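Local coordinates for protein ribosome biogenesis GTPase A (Thermotoga maritima, PDB 3CNN) that binds and probably hydrolyses GTP, and is thought to act late in assembly of the 50S ribosomal subunit and to bind 23S rRNA, at residues 30-35 / 56-61; 50-55 / 79-84; 106-111 / 154-159. All blocks are in the same frame, centred on the assembly; numbering follows the deposited sequence.

Contact 1. Residues 30-35 / 56-61; sequences DARAPF and VDIADE. With GTP (guanosine-5'-triphosphate), chain B.
Arg32 presents one face of its guanidinium to Ile58, whose CD1 stands 3.6 Å from that plane, over its centre. The same plane is fixed edge-on by Asp30, which receives NE and NH2 of Arg32 in a two-pronged, side-on salt bridge, with NE of Arg32 2.9 Å from OD1 of Asp30 and NH2 of Arg32 2.9 Å from OD2. That OD1 also accepts the backbone N of Arg32, an Asx turn inside the type I turn from Asp30 to Ala33. NH1 and NH2 of Arg32 go on to the carbonyls of Val235 and Ala236, so the flat group can hardly rotate. Lower on the chain, CG of Arg32 rests 3.5 Å from CB of Ala59, and CB of Ala31 meets CG1 of Val56 at 3.9 Å. With Ile58 CG1 between backbone N and carbonyl carbon (chi1 59°), CD1 reaches the arginine, while CG2 comes within 3.6 Å of GTP N2. Next to it the carboxylate of Asp57 takes N1 and N2 of GTP, one on each oxygen. This paired recognition by the aspartate of an Asn-Lys-Val-Asp sequence is the guanine-specificity motif of TRAFAC GTPases.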
loop_
_atom_site.group_PDB
_atom_site.type_symbol
_atom_site.label_atom_id
_atom_site.label_comp_id
_atom_site.label_asym_id
_atom_site.label_seq_id
_atom_site.Cartn_x
_atom_site.Cartn_y
_atom_site.Cartn_z
ATOM N N ASP A 30 1.359 -2.817 0.587
ATOM C CA ASP A 30 -0.000 -3.085 1.017
ATOM C C ASP A 30 -0.151 -4.593 0.847
ATOM O O ASP A 30 0.175 -5.123 -0.213
ATOM C CB ASP A 30 -1.001 -2.269 0.177
ATOM C CG ASP A 30 -2.407 -2.225 0.790
ATOM O OD1 ASP A 30 -2.936 -3.278 1.163
ATOM O OD2 ASP A 30 -3.012 -1.136 0.895
ATOM N N ALA A 31 -0.566 -5.296 1.903
ATOM C CA ALA A 31 -0.724 -6.775 1.849
ATOM C C ALA A 31 -1.767 -7.219 0.831
ATOM O O ALA A 31 -1.728 -8.358 0.345
ATOM C CB ALA A 31 -1.062 -7.358 3.246
ATOM N N ARG A 32 -2.701 -6.323 0.520
ATOM C CA ARG A 32 -3.779 -6.600 -0.455
ATOM C C ARG A 32 -3.240 -6.673 -1.870
ATOM O O ARG A 32 -3.815 -7.333 -2.729
ATOM C CB ARG A 32 -4.875 -5.537 -0.369
ATOM C CG ARG A 32 -5.518 -5.423 1.008
ATOM C CD ARG A 32 -6.478 -4.264 1.114
ATOM N NE ARG A 32 -5.816 -2.952 1.036
ATOM C CZ ARG A 32 -6.473 -1.808 0.901
ATOM N NH1 ARG A 32 -7.799 -1.826 0.844
ATOM N NH2 ARG A 32 -5.823 -0.649 0.839
ATOM N N ALA A 33 -2.130 -5.985 -2.115
ATOM C CA ALA A 33 -1.523 -5.978 -3.431
ATOM C C ALA A 33 0.006 -5.888 -3.294
ATOM O O ALA A 33 0.575 -4.827 -3.526
ATOM C CB ALA A 33 -2.094 -4.811 -4.282
ATOM N N PRO A 34 0.665 -6.997 -2.873
ATOM C CA PRO A 34 2.120 -7.021 -2.689
ATOM C C PRO A 34 2.993 -6.820 -3.933
ATOM O O PRO A 34 4.119 -6.324 -3.785
ATOM C CB PRO A 34 2.373 -8.391 -2.038
ATOM C CG PRO A 34 1.046 -8.743 -1.415
ATOM C CD PRO A 34 0.071 -8.275 -2.439
ATOM N N PHE A 35 2.507 -7.192 -5.126
ATOM C CA PHE A 35 3.235 -6.920 -6.372
ATOM C C PHE A 35 3.074 -5.472 -6.841
ATOM O O PHE A 35 4.064 -4.768 -7.075
ATOM C CB PHE A 35 2.803 -7.857 -7.496
ATOM C CG PHE A 35 3.437 -9.217 -7.446
ATOM C CD1 PHE A 35 4.700 -9.407 -6.876
ATOM C CD2 PHE A 35 2.784 -10.312 -8.002
ATOM C CE1 PHE A 35 5.285 -10.679 -6.841
ATOM C CE2 PHE A 35 3.362 -11.584 -7.981
ATOM C CZ PHE A 35 4.606 -11.769 -7.403
ATOM N N VAL A 56 -2.778 -5.508 7.224
ATOM C CA VAL A 56 -3.298 -6.883 7.152
ATOM C C VAL A 56 -4.688 -6.933 7.773
ATOM O O VAL A 56 -5.442 -7.904 7.572
ATOM C CB VAL A 56 -2.357 -7.960 7.794
ATOM C CG1 VAL A 56 -1.017 -8.007 7.077
ATOM C CG2 VAL A 56 -2.186 -7.751 9.300
ATOM N N ASP A 57 -5.026 -5.856 8.490
ATOM C CA ASP A 57 -6.301 -5.740 9.180
ATOM C C ASP A 57 -7.471 -5.599 8.202
ATOM O O ASP A 57 -8.599 -5.997 8.510
ATOM C CB ASP A 57 -6.274 -4.583 10.198
ATOM C CG ASP A 57 -5.949 -3.244 9.566
ATOM O OD1 ASP A 57 -5.022 -3.205 8.742
ATOM O OD2 ASP A 57 -6.620 -2.229 9.885
ATOM N N ILE A 58 -7.190 -5.046 7.020
ATOM C CA ILE A 58 -8.210 -4.861 5.988
ATOM C C ILE A 58 -7.962 -5.748 4.762
ATOM O O ILE A 58 -8.564 -5.539 3.707
ATOM C CB ILE A 58 -8.371 -3.366 5.597
ATOM C CG1 ILE A 58 -7.044 -2.785 5.063
ATOM C CG2 ILE A 58 -8.920 -2.564 6.789
ATOM C CD1 ILE A 58 -7.156 -1.406 4.499
ATOM N N ALA A 59 -7.088 -6.742 4.923
ATOM C CA ALA A 59 -6.729 -7.672 3.846
ATOM C C ALA A 59 -7.282 -9.071 4.072
ATOM O O ALA A 59 -7.451 -9.503 5.211
ATOM C CB ALA A 59 -5.212 -7.741 3.679
ATOM N N ASP A 60 -7.549 -9.788 2.985
ATOM C CA ASP A 60 -7.945 -11.189 3.093
ATOM C C ASP A 60 -6.838 -12.054 3.720
ATOM O O ASP A 60 -5.810 -12.333 3.087
ATOM C CB ASP A 60 -8.334 -11.771 1.737
ATOM C CG ASP A 60 -8.676 -13.240 1.839
ATOM O OD1 ASP A 60 -7.886 -14.080 1.354
ATOM O OD2 ASP A 60 -9.704 -13.563 2.468
ATOM N N GLU A 61 -7.084 -12.489 4.953
ATOM C CA GLU A 61 -6.119 -13.233 5.769
ATOM C C GLU A 61 -5.449 -14.455 5.125
ATOM O O GLU A 61 -4.225 -14.637 5.273
ATOM C CB GLU A 61 -6.747 -13.601 7.106
ATOM C CG GLU A 61 -6.797 -12.434 8.069
ATOM C CD GLU A 61 -7.771 -12.660 9.203
ATOM O OE1 GLU A 61 -8.969 -12.913 8.923
ATOM O OE2 GLU A 61 -7.345 -12.572 10.376
HETATM P PG GTP B . 1.992 9.060 1.544
HETATM O O1G GTP B . 3.244 8.469 0.890
HETATM O O2G GTP B . 0.997 9.440 0.456
HETATM O O3G GTP B . 2.293 10.327 2.335
HETATM O O3B GTP B . 1.261 8.031 2.559
HETATM P PB GTP B . 2.029 7.134 3.659
HETATM O O1B GTP B . 2.790 6.027 2.964
HETATM O O2B GTP B . 2.931 7.976 4.526
HETATM O O3A GTP B . 0.801 6.476 4.417
HETATM P PA GTP B . -0.040 7.011 5.652
HETATM O O1A GTP B . 0.568 6.466 6.919
HETATM O O2A GTP B . -0.292 8.492 5.673
HETATM O "O5'" GTP B . -1.397 6.178 5.415
HETATM C "C5'" GTP B . -2.371 6.557 4.467
HETATM C "C4'" GTP B . -3.717 6.108 5.013
HETATM O "O4'" GTP B . -3.649 4.742 5.364
HETATM C "C3'" GTP B . -4.087 6.847 6.277
HETATM O "O3'" GTP B . -5.462 7.165 6.212
HETATM C "C2'" GTP B . -3.821 5.855 7.386
HETATM O "O2'" GTP B . -4.719 6.070 8.443
HETATM C "C1'" GTP B . -4.059 4.525 6.698
HETATM N N9 GTP B . -3.310 3.367 7.247
HETATM C C8 GTP B . -1.951 3.275 7.491
HETATM N N7 GTP B . -1.696 2.040 7.969
HETATM C C5 GTP B . -2.862 1.345 8.053
HETATM C C6 GTP B . -3.165 0.050 8.467
HETATM O O6 GTP B . -2.274 -0.701 8.879
HETATM N N1 GTP B . -4.479 -0.397 8.423
HETATM C C2 GTP B . -5.477 0.451 7.969
HETATM N N2 GTP B . -6.736 0.038 7.926
HETATM N N3 GTP B . -5.162 1.732 7.552
HETATM C C4 GTP B . -3.880 2.171 7.595
HETATM O O HOH W 1 -9.801 -4.126 1.855
#

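Contact 2. Residues 50-55 / 79-84; sequences IILLNK and ITTHKG. With GTP (guanosine-5'-triphosphate), chain B.
Three backbone hydrogen bonds join the two segments. The straightest runs from Leu53 N to Ile79 O, 2.7 Å with an N-H...O angle of 175°; Ile79 N gives to Ile51 O at 2.8 Å, and Thr81 N, just past the strand end, to Leu53 O at 3.1 Å from above the carbonyl plane. Leu53 thus donates to Ile79 and accepts from Thr81, the alternation of a parallel ladder, and the carbonyls of Ile79 and Leu53 also receive CA-H contacts from Leu52 and Thr80. Beyond the paired residues the backbone of Lys83 donates its N to O6 of GTP, 2.8 Å away at 167°. The polar ends of Asn54 and Lys55 turn to the P-loop: ND2 of Asn54 bonds the carbonyl of Thr110, and NZ of Lys55 that of Asn109. The extended Lys55 chain lies along the guanine, its CG 3.4 Å from C6 of GTP, whereas CG of Lys83 sits 3.6 Å from C5 on the opposite face of the base. On one side of the sheet CD1 of Ile79 packs against CG of Leu52 (3.6 Å). Thr81 holds OG1 anti to its N (chi1 -175°), which turns its CG2 to CD2 of Leu52, at 3.3 Å a closeness that may be partly model error. On the other, CG2 of Thr80 meets CB of Leu53. Strand 48-54, helix 61-73 and strand 78-80 form a beta-alpha-beta unit; the C-terminal ends of its two strands lead into the residues at the base. There a main-chain N-H reads O6, while two aliphatic lysine chains sandwich the purine.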
loop_
_atom_site.group_PDB
_atom_site.type_symbol
_atom_site.label_atom_id
_atom_site.label_comp_id
_atom_site.label_asym_id
_atom_site.label_seq_id
_atom_site.Cartn_x
_atom_site.Cartn_y
_atom_site.Cartn_z
ATOM N N ILE A 50 13.905 -5.415 4.189
ATOM C CA ILE A 50 12.765 -6.097 4.816
ATOM C C ILE A 50 11.481 -5.752 4.038
ATOM O O ILE A 50 11.165 -4.569 3.864
ATOM C CB ILE A 50 12.575 -5.666 6.305
ATOM C CG1 ILE A 50 13.861 -5.897 7.122
ATOM C CG2 ILE A 50 11.403 -6.412 6.960
ATOM C CD1 ILE A 50 13.853 -5.220 8.504
ATOM N N ILE A 51 10.755 -6.771 3.567
ATOM C CA ILE A 51 9.426 -6.537 2.983
ATOM C C ILE A 51 8.388 -6.525 4.087
ATOM O O ILE A 51 8.170 -7.526 4.774
ATOM C CB ILE A 51 9.035 -7.533 1.852
ATOM C CG1 ILE A 51 9.944 -7.328 0.624
ATOM C CG2 ILE A 51 7.554 -7.334 1.450
ATOM C CD1 ILE A 51 10.050 -8.522 -0.297
ATOM N N LEU A 52 7.769 -5.369 4.267
ATOM C CA LEU A 52 6.756 -5.213 5.271
ATOM C C LEU A 52 5.390 -5.197 4.573
ATOM O O LEU A 52 5.126 -4.316 3.745
ATOM C CB LEU A 52 7.026 -3.933 6.069
ATOM C CG LEU A 52 6.212 -3.660 7.335
ATOM C CD1 LEU A 52 6.795 -2.489 8.116
ATOM C CD2 LEU A 52 4.748 -3.378 6.999
ATOM N N LEU A 53 4.559 -6.205 4.870
ATOM C CA LEU A 53 3.195 -6.285 4.343
ATOM C C LEU A 53 2.223 -5.611 5.288
ATOM O O LEU A 53 1.767 -6.203 6.269
ATOM C CB LEU A 53 2.770 -7.718 4.051
ATOM C CG LEU A 53 3.633 -8.471 3.041
ATOM C CD1 LEU A 53 3.131 -9.878 2.909
ATOM C CD2 LEU A 53 3.663 -7.768 1.669
ATOM N N ASN A 54 1.907 -4.359 4.972
ATOM C CA ASN A 54 1.112 -3.523 5.846
ATOM C C ASN A 54 -0.403 -3.696 5.624
ATOM O O ASN A 54 -0.828 -4.253 4.618
ATOM C CB ASN A 54 1.541 -2.062 5.661
ATOM C CG ASN A 54 1.238 -1.219 6.855
ATOM O OD1 ASN A 54 1.227 -1.708 7.963
ATOM N ND2 ASN A 54 1.002 0.058 6.638
ATOM N N LYS A 55 -1.189 -3.238 6.597
ATOM C CA LYS A 55 -2.647 -3.161 6.521
ATOM C C LYS A 55 -3.307 -4.539 6.464
ATOM O O LYS A 55 -4.280 -4.723 5.721
ATOM C CB LYS A 55 -3.096 -2.310 5.319
ATOM C CG LYS A 55 -2.568 -0.887 5.294
ATOM C CD LYS A 55 -3.256 -0.075 4.195
ATOM C CE LYS A 55 -2.837 1.380 4.207
ATOM N NZ LYS A 55 -3.288 2.132 2.995
ATOM N N ILE A 79 7.805 -9.499 6.742
ATOM C CA ILE A 79 6.914 -9.451 7.911
ATOM C C ILE A 79 5.535 -8.870 7.541
ATOM O O ILE A 79 5.370 -8.298 6.458
ATOM C CB ILE A 79 7.514 -8.622 9.075
ATOM C CG1 ILE A 79 7.815 -7.196 8.611
ATOM C CG2 ILE A 79 8.764 -9.304 9.638
ATOM C CD1 ILE A 79 7.515 -6.132 9.643
ATOM N N THR A 80 4.559 -9.042 8.439
ATOM C CA THR A 80 3.224 -8.460 8.287
ATOM C C THR A 80 2.852 -7.661 9.537
ATOM O O THR A 80 3.249 -8.027 10.648
ATOM C CB THR A 80 2.118 -9.535 8.056
ATOM O OG1 THR A 80 1.855 -10.238 9.273
ATOM C CG2 THR A 80 2.494 -10.540 6.942
ATOM N N THR A 81 2.090 -6.581 9.362
ATOM C CA THR A 81 1.673 -5.733 10.486
ATOM C C THR A 81 0.530 -4.818 10.073
ATOM O O THR A 81 0.066 -4.887 8.950
ATOM C CB THR A 81 2.864 -4.905 11.038
ATOM O OG1 THR A 81 2.473 -4.175 12.212
ATOM C CG2 THR A 81 3.401 -3.948 9.979
ATOM N N HIS A 82 0.083 -3.969 10.999
ATOM C CA HIS A 82 -0.947 -2.961 10.751
ATOM C C HIS A 82 -0.904 -1.890 11.855
ATOM O O HIS A 82 -0.315 -2.111 12.897
ATOM C CB HIS A 82 -2.338 -3.612 10.663
ATOM C CG HIS A 82 -2.794 -4.256 11.937
ATOM N ND1 HIS A 82 -3.642 -3.631 12.828
ATOM C CD2 HIS A 82 -2.522 -5.473 12.468
ATOM C CE1 HIS A 82 -3.861 -4.431 13.857
ATOM N NE2 HIS A 82 -3.196 -5.554 13.661
ATOM N N LYS A 83 -1.503 -0.733 11.589
ATOM C CA LYS A 83 -1.716 0.359 12.556
ATOM C C LYS A 83 -1.853 -0.084 14.019
ATOM O O LYS A 83 -1.097 0.362 14.879
ATOM C CB LYS A 83 -3.003 1.109 12.199
ATOM C CG LYS A 83 -2.824 2.388 11.447
ATOM C CD LYS A 83 -3.949 3.381 11.743
ATOM C CE LYS A 83 -5.307 2.989 11.140
ATOM N NZ LYS A 83 -6.103 1.985 11.937
ATOM N N GLY A 84 -2.830 -0.956 14.282
ATOM C CA GLY A 84 -3.186 -1.353 15.644
ATOM C C GLY A 84 -2.164 -2.197 16.392
ATOM O O GLY A 84 -2.255 -2.359 17.608
HETATM P PG GTP B . 1.992 9.060 1.544
HETATM O O1G GTP B . 3.244 8.469 0.890
HETATM O O2G GTP B . 0.997 9.440 0.456
HETATM O O3G GTP B . 2.293 10.327 2.335
HETATM O O3B GTP B . 1.261 8.031 2.559
HETATM P PB GTP B . 2.029 7.134 3.659
HETATM O O1B GTP B . 2.790 6.027 2.964
HETATM O O2B GTP B . 2.931 7.976 4.526
HETATM O O3A GTP B . 0.801 6.476 4.417
HETATM P PA GTP B . -0.040 7.011 5.652
HETATM O O1A GTP B . 0.568 6.466 6.919
HETATM O O2A GTP B . -0.292 8.492 5.673
HETATM O "O5'" GTP B . -1.397 6.178 5.415
HETATM C "C5'" GTP B . -2.371 6.557 4.467
HETATM C "C4'" GTP B . -3.717 6.108 5.013
HETATM O "O4'" GTP B . -3.649 4.742 5.364
HETATM C "C3'" GTP B . -4.087 6.847 6.277
HETATM O "O3'" GTP B . -5.462 7.165 6.212
HETATM C "C2'" GTP B . -3.821 5.855 7.386
HETATM O "O2'" GTP B . -4.719 6.070 8.443
HETATM C "C1'" GTP B . -4.059 4.525 6.698
HETATM N N9 GTP B . -3.310 3.367 7.247
HETATM C C8 GTP B . -1.951 3.275 7.491
HETATM N N7 GTP B . -1.696 2.040 7.969
HETATM C C5 GTP B . -2.862 1.345 8.053
HETATM C C6 GTP B . -3.165 0.050 8.467
HETATM O O6 GTP B . -2.274 -0.701 8.879
HETATM N N1 GTP B . -4.479 -0.397 8.423
HETATM C C2 GTP B . -5.477 0.451 7.969
HETATM N N2 GTP B . -6.736 0.038 7.926
HETATM N N3 GTP B . -5.162 1.732 7.552
HETATM C C4 GTP B . -3.880 2.171 7.595
#

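Contact 3. Residues 106-111 / 154-159; sequences GVPNTG and ILYKNI. With GTP (guanosine-5'-triphosphate), chain B.
Ile154 comes first, at the end of strand 147-154, in a parallel bridge with Gly106. Its CA-H points at the carbonyl of Gly106, its CG2 lies 3.8 Å from CG of Pro108, the two side chains crossing at about a right angle, and its CG1 approaches O1G of GTP at 3.9 Å. With CG2 anti to the backbone N and CG1 beside it (chi1 -59°), one branch faces the proline while the other faces the gamma-phosphate. Leu155 makes the one hydrogen bond between the segments: its N donates to Gly106 O at 2.9 Å, nearly straight at 170°, although it arrives 52° out of the carbonyl plane. The Leu155 carbonyl turns back to the loop, receiving the CA-H of Val107, 3.1 Å from CA to O, and lying beside CG1 of Val107 and CD of Pro108. The side chain of Leu155 also packs on Ala39 and Val42. Tyr156 then brings CE1 of its ring to CG of Pro108 at 3.8 Å, so the proline ring touches both Ile154 and the tyrosine. Last to touch is Lys157, whose CE grazes CG1 of Val107; its NZ makes weak bonds to the carbonyls of Ala36 and Ser38.

Val107 to Thr110 form a type II turn with Pro108 and Asn109 at its corners. Gly111 N donates to O1B of GTP at 3.2 Å, and Asn109 N makes a weak bond to O3B. The backbone angles of Gly106 and Gly111 themselves call for glycine. Lys112 and Ser113, which both bond GTP, continue the P-loop (Walker A) motif. Gly106, Val107 and Pro108 thus face 154-157, while the N-H groups of Asn109 and Gly111 face the phosphates, probably stabilising their negative charge.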
loop_
_atom_site.group_PDB
_atom_site.type_symbol
_atom_site.label_atom_id
_atom_site.label_comp_id
_atom_site.label_asym_id
_atom_site.label_seq_id
_atom_site.Cartn_x
_atom_site.Cartn_y
_atom_site.Cartn_z
ATOM N N GLY A 106 8.477 3.280 0.109
ATOM C CA GLY A 106 7.318 2.692 -0.555
ATOM C C GLY A 106 6.593 3.653 -1.477
ATOM O O GLY A 106 6.812 4.877 -1.441
ATOM N N VAL A 107 5.707 3.087 -2.299
ATOM C CA VAL A 107 4.827 3.877 -3.165
ATOM C C VAL A 107 3.859 4.652 -2.276
ATOM O O VAL A 107 3.753 4.349 -1.091
ATOM C CB VAL A 107 4.141 2.991 -4.263
ATOM C CG1 VAL A 107 5.205 2.223 -5.066
ATOM C CG2 VAL A 107 3.102 2.027 -3.660
ATOM N N PRO A 108 3.202 5.697 -2.810
ATOM C CA PRO A 108 2.325 6.483 -1.942
ATOM C C PRO A 108 1.253 5.664 -1.211
ATOM O O PRO A 108 0.809 4.626 -1.717
ATOM C CB PRO A 108 1.649 7.457 -2.921
ATOM C CG PRO A 108 2.635 7.611 -4.046
ATOM C CD PRO A 108 3.240 6.235 -4.188
ATOM N N ASN A 109 0.869 6.146 -0.030
ATOM C CA ASN A 109 -0.322 5.704 0.710
ATOM C C ASN A 109 -0.218 4.379 1.484
ATOM O O ASN A 109 -1.162 3.996 2.167
ATOM C CB ASN A 109 -1.552 5.684 -0.220
ATOM C CG ASN A 109 -2.860 5.698 0.550
ATOM O OD1 ASN A 109 -3.081 6.562 1.386
ATOM N ND2 ASN A 109 -3.723 4.735 0.276
ATOM N N THR A 110 0.918 3.686 1.396
ATOM C CA THR A 110 1.046 2.341 1.994
ATOM C C THR A 110 1.169 2.314 3.528
ATOM O O THR A 110 1.128 1.233 4.161
ATOM C CB THR A 110 2.153 1.537 1.323
ATOM O OG1 THR A 110 3.416 2.200 1.539
ATOM C CG2 THR A 110 1.876 1.433 -0.186
ATOM N N GLY A 111 1.285 3.502 4.123
ATOM C CA GLY A 111 1.274 3.640 5.580
ATOM C C GLY A 111 2.636 3.957 6.176
ATOM O O GLY A 111 2.911 3.597 7.324
ATOM N N ILE A 154 9.403 8.312 -0.943
ATOM C CA ILE A 154 8.208 7.979 -1.712
ATOM C C ILE A 154 8.625 7.568 -3.112
ATOM O O ILE A 154 9.258 8.348 -3.827
ATOM C CB ILE A 154 7.198 9.152 -1.747
ATOM C CG1 ILE A 154 6.797 9.523 -0.314
ATOM C CG2 ILE A 154 5.965 8.786 -2.573
ATOM C CD1 ILE A 154 6.205 10.925 -0.119
ATOM N N LEU A 155 8.290 6.336 -3.489
ATOM C CA LEU A 155 8.586 5.838 -4.834
ATOM C C LEU A 155 7.388 5.915 -5.772
ATOM O O LEU A 155 6.293 5.455 -5.463
ATOM C CB LEU A 155 9.106 4.397 -4.811
ATOM C CG LEU A 155 10.134 4.016 -3.745
ATOM C CD1 LEU A 155 10.102 2.535 -3.534
ATOM C CD2 LEU A 155 11.534 4.480 -4.093
ATOM N N TYR A 156 7.627 6.508 -6.929
ATOM C CA TYR A 156 6.683 6.497 -8.025
ATOM C C TYR A 156 7.270 5.567 -9.059
ATOM O O TYR A 156 8.477 5.600 -9.306
ATOM C CB TYR A 156 6.524 7.908 -8.588
ATOM C CG TYR A 156 6.112 8.909 -7.530
ATOM C CD1 TYR A 156 4.770 9.182 -7.287
ATOM C CD2 TYR A 156 7.068 9.561 -6.755
ATOM C CE1 TYR A 156 4.388 10.100 -6.307
ATOM C CE2 TYR A 156 6.693 10.474 -5.777
ATOM C CZ TYR A 156 5.354 10.736 -5.561
ATOM O OH TYR A 156 4.990 11.643 -4.589
ATOM N N LYS A 157 6.434 4.710 -9.631
ATOM C CA LYS A 157 6.908 3.802 -10.665
ATOM C C LYS A 157 6.155 3.947 -11.985
ATOM O O LYS A 157 5.107 4.589 -12.035
ATOM C CB LYS A 157 6.953 2.344 -10.179
ATOM C CG LYS A 157 5.730 1.834 -9.444
ATOM C CD LYS A 157 5.711 0.314 -9.520
ATOM C CE LYS A 157 5.145 -0.297 -8.275
ATOM N NZ LYS A 157 5.307 -1.770 -8.324
ATOM N N ASN A 158 6.715 3.366 -13.047
ATOM C CA ASN A 158 6.129 3.497 -14.381
ATOM C C ASN A 158 4.899 2.609 -14.560
ATOM O O ASN A 158 4.928 1.400 -14.279
ATOM C CB ASN A 158 7.183 3.327 -15.502
ATOM C CG ASN A 158 7.052 2.012 -16.275
ATOM O OD1 ASN A 158 7.429 0.943 -15.782
ATOM N ND2 ASN A 158 6.551 2.096 -17.510
ATOM N N ILE A 159 3.810 3.245 -14.982
ATOM C CA ILE A 159 2.542 2.562 -15.172
ATOM C C ILE A 159 2.047 2.634 -16.604
ATOM O O ILE A 159 1.269 3.526 -16.944
ATOM C CB ILE A 159 1.397 3.145 -14.280
ATOM C CG1 ILE A 159 1.892 3.528 -12.882
ATOM C CG2 ILE A 159 0.230 2.158 -14.213
ATOM C CD1 ILE A 159 1.129 4.684 -12.271
HETATM P PG GTP B . 1.992 9.060 1.544
HETATM O O1G GTP B . 3.244 8.469 0.890
HETATM O O2G GTP B . 0.997 9.440 0.456
HETATM O O3G GTP B . 2.293 10.327 2.335
HETATM O O3B GTP B . 1.261 8.031 2.559
HETATM P PB GTP B . 2.029 7.134 3.659
HETATM O O1B GTP B . 2.790 6.027 2.964
HETATM O O2B GTP B . 2.931 7.976 4.526
HETATM O O3A GTP B . 0.801 6.476 4.417
HETATM P PA GTP B . -0.040 7.011 5.652
HETATM O O1A GTP B . 0.568 6.466 6.919
HETATM O O2A GTP B . -0.292 8.492 5.673
HETATM O "O5'" GTP B . -1.397 6.178 5.415
HETATM C "C5'" GTP B . -2.371 6.557 4.467
HETATM C "C4'" GTP B . -3.717 6.108 5.013
HETATM O "O4'" GTP B . -3.649 4.742 5.364
HETATM C "C3'" GTP B . -4.087 6.847 6.277
HETATM O "O3'" GTP B . -5.462 7.165 6.212
HETATM C "C2'" GTP B . -3.821 5.855 7.386
HETATM O "O2'" GTP B . -4.719 6.070 8.443
HETATM C "C1'" GTP B . -4.059 4.525 6.698
HETATM N N9 GTP B . -3.310 3.367 7.247
HETATM C C8 GTP B . -1.951 3.275 7.491
HETATM N N7 GTP B . -1.696 2.040 7.969
HETATM C C5 GTP B . -2.862 1.345 8.053
HETATM C C6 GTP B . -3.165 0.050 8.467
HETATM O O6 GTP B . -2.274 -0.701 8.879
HETATM N N1 GTP B . -4.479 -0.397 8.423
HETATM C C2 GTP B . -5.477 0.451 7.969
HETATM N N2 GTP B . -6.736 0.038 7.926
HETATM N N3 GTP B . -5.162 1.732 7.552
HETATM C C4 GTP B . -3.880 2.171 7.595
#

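Overall arrangement
All three contacts meet one GTP. Contacts 1 and 2 hold its guanine end, with centres 9 Å apart and segments that alternate along the chain, whereas contact 3, its centre 16 Å from each of the others, holds the phosphates. Contact 2 is the main link: Asn54 O lies 2.9 Å from Ala31 N of contact 1, a probable hydrogen bond, while Asn54 ND2 is 2.7 Å from Thr110 O and Lys55 NZ 2.9 Å from Asn109 O of contact 3. Val56 CG1 also packs 3.6 Å from Thr80 CB. Contacts 1 and 3 touch where Phe35 O lies 3.5 Å from Lys157 NZ. Direct bonds from 50-55 thus join the base-binding segments, 79-84 included, to the P-loop.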